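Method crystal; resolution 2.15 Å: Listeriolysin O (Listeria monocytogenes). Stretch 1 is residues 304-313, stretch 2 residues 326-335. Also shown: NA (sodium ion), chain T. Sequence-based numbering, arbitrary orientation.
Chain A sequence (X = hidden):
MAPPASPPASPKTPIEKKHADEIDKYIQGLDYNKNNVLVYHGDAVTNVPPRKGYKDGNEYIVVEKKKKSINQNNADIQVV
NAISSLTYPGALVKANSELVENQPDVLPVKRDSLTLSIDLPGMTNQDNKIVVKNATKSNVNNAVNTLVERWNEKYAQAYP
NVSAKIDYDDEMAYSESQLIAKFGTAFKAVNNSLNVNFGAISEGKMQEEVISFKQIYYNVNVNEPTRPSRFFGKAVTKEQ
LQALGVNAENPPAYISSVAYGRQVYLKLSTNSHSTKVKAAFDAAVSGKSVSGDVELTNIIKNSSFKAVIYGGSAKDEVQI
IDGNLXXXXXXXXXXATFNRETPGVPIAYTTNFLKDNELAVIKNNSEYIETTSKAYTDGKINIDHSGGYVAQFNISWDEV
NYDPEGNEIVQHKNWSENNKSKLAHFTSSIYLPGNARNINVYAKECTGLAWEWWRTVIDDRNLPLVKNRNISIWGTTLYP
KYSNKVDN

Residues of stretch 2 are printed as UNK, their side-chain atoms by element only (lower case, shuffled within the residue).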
# COMPACT_ATOMS: atom_id res chain seq x y z
N SER A 304 13.95 5.28 2.73
CA SER A 304 14.42 4.90 1.40
C SER A 304 13.26 4.43 0.52
O SER A 304 12.14 4.25 1.00
CB SER A 304 15.47 3.80 1.50
OG SER A 304 14.94 2.64 2.12
N PHE A 305 13.53 4.24 -0.77
CA PHE A 305 12.51 3.72 -1.68
C PHE A 305 13.10 2.73 -2.67
O PHE A 305 14.27 2.81 -3.03
CB PHE A 305 11.80 4.86 -2.43
CG PHE A 305 12.60 5.45 -3.56
CD1 PHE A 305 13.46 6.50 -3.34
CD2 PHE A 305 12.47 4.95 -4.85
CE1 PHE A 305 14.20 7.04 -4.37
CE2 PHE A 305 13.21 5.49 -5.89
CZ PHE A 305 14.07 6.54 -5.65
N LYS A 306 12.27 1.78 -3.09
CA LYS A 306 12.63 0.86 -4.16
C LYS A 306 11.53 0.84 -5.21
O LYS A 306 10.35 0.71 -4.89
CB LYS A 306 12.88 -0.54 -3.61
CG LYS A 306 13.50 -1.50 -4.62
CD LYS A 306 13.91 -2.80 -3.96
CE LYS A 306 14.78 -3.64 -4.88
NZ LYS A 306 15.11 -4.96 -4.28
N ALA A 307 11.91 0.99 -6.47
CA ALA A 307 10.93 1.14 -7.54
C ALA A 307 11.08 0.08 -8.62
O ALA A 307 12.18 -0.17 -9.11
CB ALA A 307 11.03 2.53 -8.15
N VAL A 308 9.96 -0.53 -8.99
CA VAL A 308 9.90 -1.44 -10.12
C VAL A 308 9.01 -0.82 -11.20
O VAL A 308 7.84 -0.52 -10.94
CB VAL A 308 9.33 -2.81 -9.72
CG1 VAL A 308 9.30 -3.75 -10.91
CG2 VAL A 308 10.16 -3.41 -8.60
N ILE A 309 9.56 -0.63 -12.39
CA ILE A 309 8.87 0.10 -13.45
C ILE A 309 8.61 -0.77 -14.68
O ILE A 309 9.54 -1.35 -15.24
CB ILE A 309 9.67 1.35 -13.88
CG1 ILE A 309 10.12 2.14 -12.65
CG2 ILE A 309 8.85 2.22 -14.82
CD1 ILE A 309 11.00 3.33 -12.98
N TYR A 310 7.34 -0.86 -15.09
CA TYR A 310 6.97 -1.58 -16.30
C TYR A 310 6.39 -0.63 -17.35
O TYR A 310 5.67 0.31 -17.01
CB TYR A 310 5.93 -2.67 -16.00
CG TYR A 310 6.33 -3.63 -14.90
CD1 TYR A 310 7.49 -4.40 -15.01
CD2 TYR A 310 5.53 -3.80 -13.78
CE1 TYR A 310 7.85 -5.29 -14.01
CE2 TYR A 310 5.88 -4.69 -12.78
CZ TYR A 310 7.04 -5.43 -12.90
OH TYR A 310 7.39 -6.32 -11.91
N GLY A 311 6.71 -0.87 -18.62
CA GLY A 311 6.17 -0.08 -19.71
C GLY A 311 6.64 1.36 -19.72
O GLY A 311 5.98 2.24 -20.28
N GLY A 312 7.79 1.61 -19.10
CA GLY A 312 8.34 2.95 -19.04
C GLY A 312 9.37 3.20 -20.12
O GLY A 312 9.88 4.31 -20.26
N SER A 313 9.67 2.17 -20.90
CA SER A 313 10.66 2.27 -21.96
C SER A 313 10.08 1.86 -23.31
O SER A 313 8.93 1.45 -23.40
CB SER A 313 11.90 1.44 -21.63
OG SER A 313 12.92 1.61 -22.60
N UNK A 326 13.79 11.41 -0.54
CA UNK A 326 13.86 12.77 -1.04
C UNK A 326 14.12 12.83 -2.53
O UNK A 326 13.86 13.85 -3.18
N UNK A 327 14.63 11.73 -3.09
CA UNK A 327 15.01 11.69 -4.49
C UNK A 327 13.89 11.16 -5.40
O UNK A 327 14.12 10.88 -6.57
c UNK A 327 16.28 10.86 -4.68
o UNK A 327 18.20 10.38 -3.36
o UNK A 327 17.39 12.42 -3.26
c UNK A 327 17.37 11.24 -3.70
N UNK A 328 12.69 11.02 -4.85
CA UNK A 328 11.54 10.66 -5.66
C UNK A 328 11.06 11.87 -6.44
O UNK A 328 11.80 12.84 -6.59
c UNK A 328 10.40 10.08 -4.81
c UNK A 328 10.64 7.90 -5.99
c UNK A 328 9.06 8.09 -4.08
c UNK A 328 10.39 8.56 -4.65
N UNK A 329 9.82 11.81 -6.93
CA UNK A 329 9.24 12.88 -7.74
C UNK A 329 9.99 13.11 -9.06
O UNK A 329 9.65 14.02 -9.82
n UNK A 329 4.78 14.07 -9.34
c UNK A 329 5.31 14.77 -8.34
n UNK A 329 6.17 14.20 -7.51
n UNK A 329 4.98 16.04 -8.19
c UNK A 329 8.04 14.17 -5.89
c UNK A 329 9.12 14.19 -6.94
c UNK A 329 6.79 14.88 -6.38
N UNK A 330 11.00 12.30 -9.31
CA UNK A 330 11.72 12.31 -10.57
C UNK A 330 11.25 11.11 -11.38
O UNK A 330 10.97 11.22 -12.58
c UNK A 330 13.75 13.31 -9.42
o UNK A 330 13.08 14.36 -9.31
c UNK A 330 13.23 12.22 -10.34
o UNK A 330 14.83 13.12 -8.83
N UNK A 331 11.15 9.97 -10.71
CA UNK A 331 10.62 8.75 -11.31
C UNK A 331 9.14 8.94 -11.61
O UNK A 331 8.67 8.63 -12.71
c UNK A 331 13.15 7.84 -9.40
c UNK A 331 10.79 7.53 -10.37
c UNK A 331 12.25 7.06 -10.34
c UNK A 331 9.88 6.39 -10.79
N UNK A 332 8.41 9.47 -10.64
CA UNK A 332 6.97 9.70 -10.77
C UNK A 332 6.67 10.82 -11.76
O UNK A 332 5.55 10.93 -12.27
c UNK A 332 7.48 8.46 -7.75
c UNK A 332 6.35 10.03 -9.40
c UNK A 332 6.16 8.91 -8.37
c UNK A 332 5.42 7.73 -8.98
N UNK A 333 7.67 11.64 -12.04
CA UNK A 333 7.53 12.75 -12.99
C UNK A 333 7.37 12.25 -14.42
O UNK A 333 6.44 12.65 -15.13
c UNK A 333 10.81 15.72 -12.77
c UNK A 333 8.75 13.67 -12.90
n UNK A 333 12.21 16.18 -12.97
c UNK A 333 10.12 15.39 -14.09
c UNK A 333 8.72 14.84 -13.87
N UNK A 334 8.27 11.36 -14.84
CA UNK A 334 8.30 10.85 -16.21
C UNK A 334 7.11 9.94 -16.54
O UNK A 334 6.65 9.17 -15.69
c UNK A 334 9.62 10.10 -16.45
n UNK A 334 10.28 6.50 -17.35
c UNK A 334 11.23 7.60 -17.04
c UNK A 334 11.10 8.77 -18.00
c UNK A 334 9.76 9.49 -17.84
N UNK A 335 6.61 10.05 -17.77
CA UNK A 335 5.58 9.14 -18.24
C UNK A 335 4.16 9.64 -18.07
O UNK A 335 3.21 8.92 -18.36
NA NA T . 9.31 -7.90 -12.30
O HOH W 1 9.66 -9.62 -9.89

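Position 326 has no side-chain atoms, so it is Gly 326. It makes no contact with the strand, and there would be room for a CB; the geometry does not demand glycine here.

Position 327 carries two carbons, the second bearing two oxygens: a short carboxylate, hence Asp 327. Its CB lies 4.4 Å from CE1 of Phe 305, while the charged end remains in an exposed setting that suits it.

Position 328 has four carbons forked at the second, which identifies Leu 328. Its CA-to-CB bond points sideways, yet the branched end comes nearer: CD2 sits 3.5 Å from CE2 of Phe 305 and 3.6 Å from the ring centroid, 14° off the normal. This is a CH-pi contact over one face of the ring, and a buried, wholly hydrocarbon side chain suits it well.

Position 329 shows three carbons, a nitrogen, and a carbon carrying two more nitrogens, a guanidinium group: Arg 329. It is exposed and out of reach of the strand, as a charged side chain readily can be.

At position 330 two carbons, the second with two oxygens, again give aspartate. Asp 330 does not touch stretch 1, and its carboxylate can stay solvated; its backbone O accepts a weak 3.4 Å hydrogen bond from N of residue 333.

Position 331 has four carbons forked at the first, one arm two carbons long: Ile 331. Its CA-to-CB bond points toward the strand, placing CD1 4.1 Å from CZ of Phe 305 and CG2 3.9 Å from CD1 of Ile 309, so its two arms meet different apolar neighbours.

Position 332, four carbons forked at the second, is Leu 332. It makes no contact with stretch 1; a hydrocarbon side chain suits a buried position.

Position 333 has four carbons in a row ending in nitrogen, Lys 333, out of reach of the strand, where its ammonium can stay solvated.

Position 334 has the same chain, so it is Lys 334. Its CA-to-CB bond points toward stretch 1, and NZ comes 3.7 Å from O of Gly 312, too long for a hydrogen bond. The long chain spans the gap while its charge stays in an exposed setting.

Position 335 lacks side-chain atoms: Gly 335. With phi at 94°, a CB would be jammed against the preceding carbonyl O, which calls for glycine.

The contact buries 312 Å² without a hydrogen bond across it. Phe 305 and Ile 309 project from the strand toward Leu 328 and Ile 331, and apolar packing joins the two stretches.

Stretch 2 (326-335) GDLRDILKKG
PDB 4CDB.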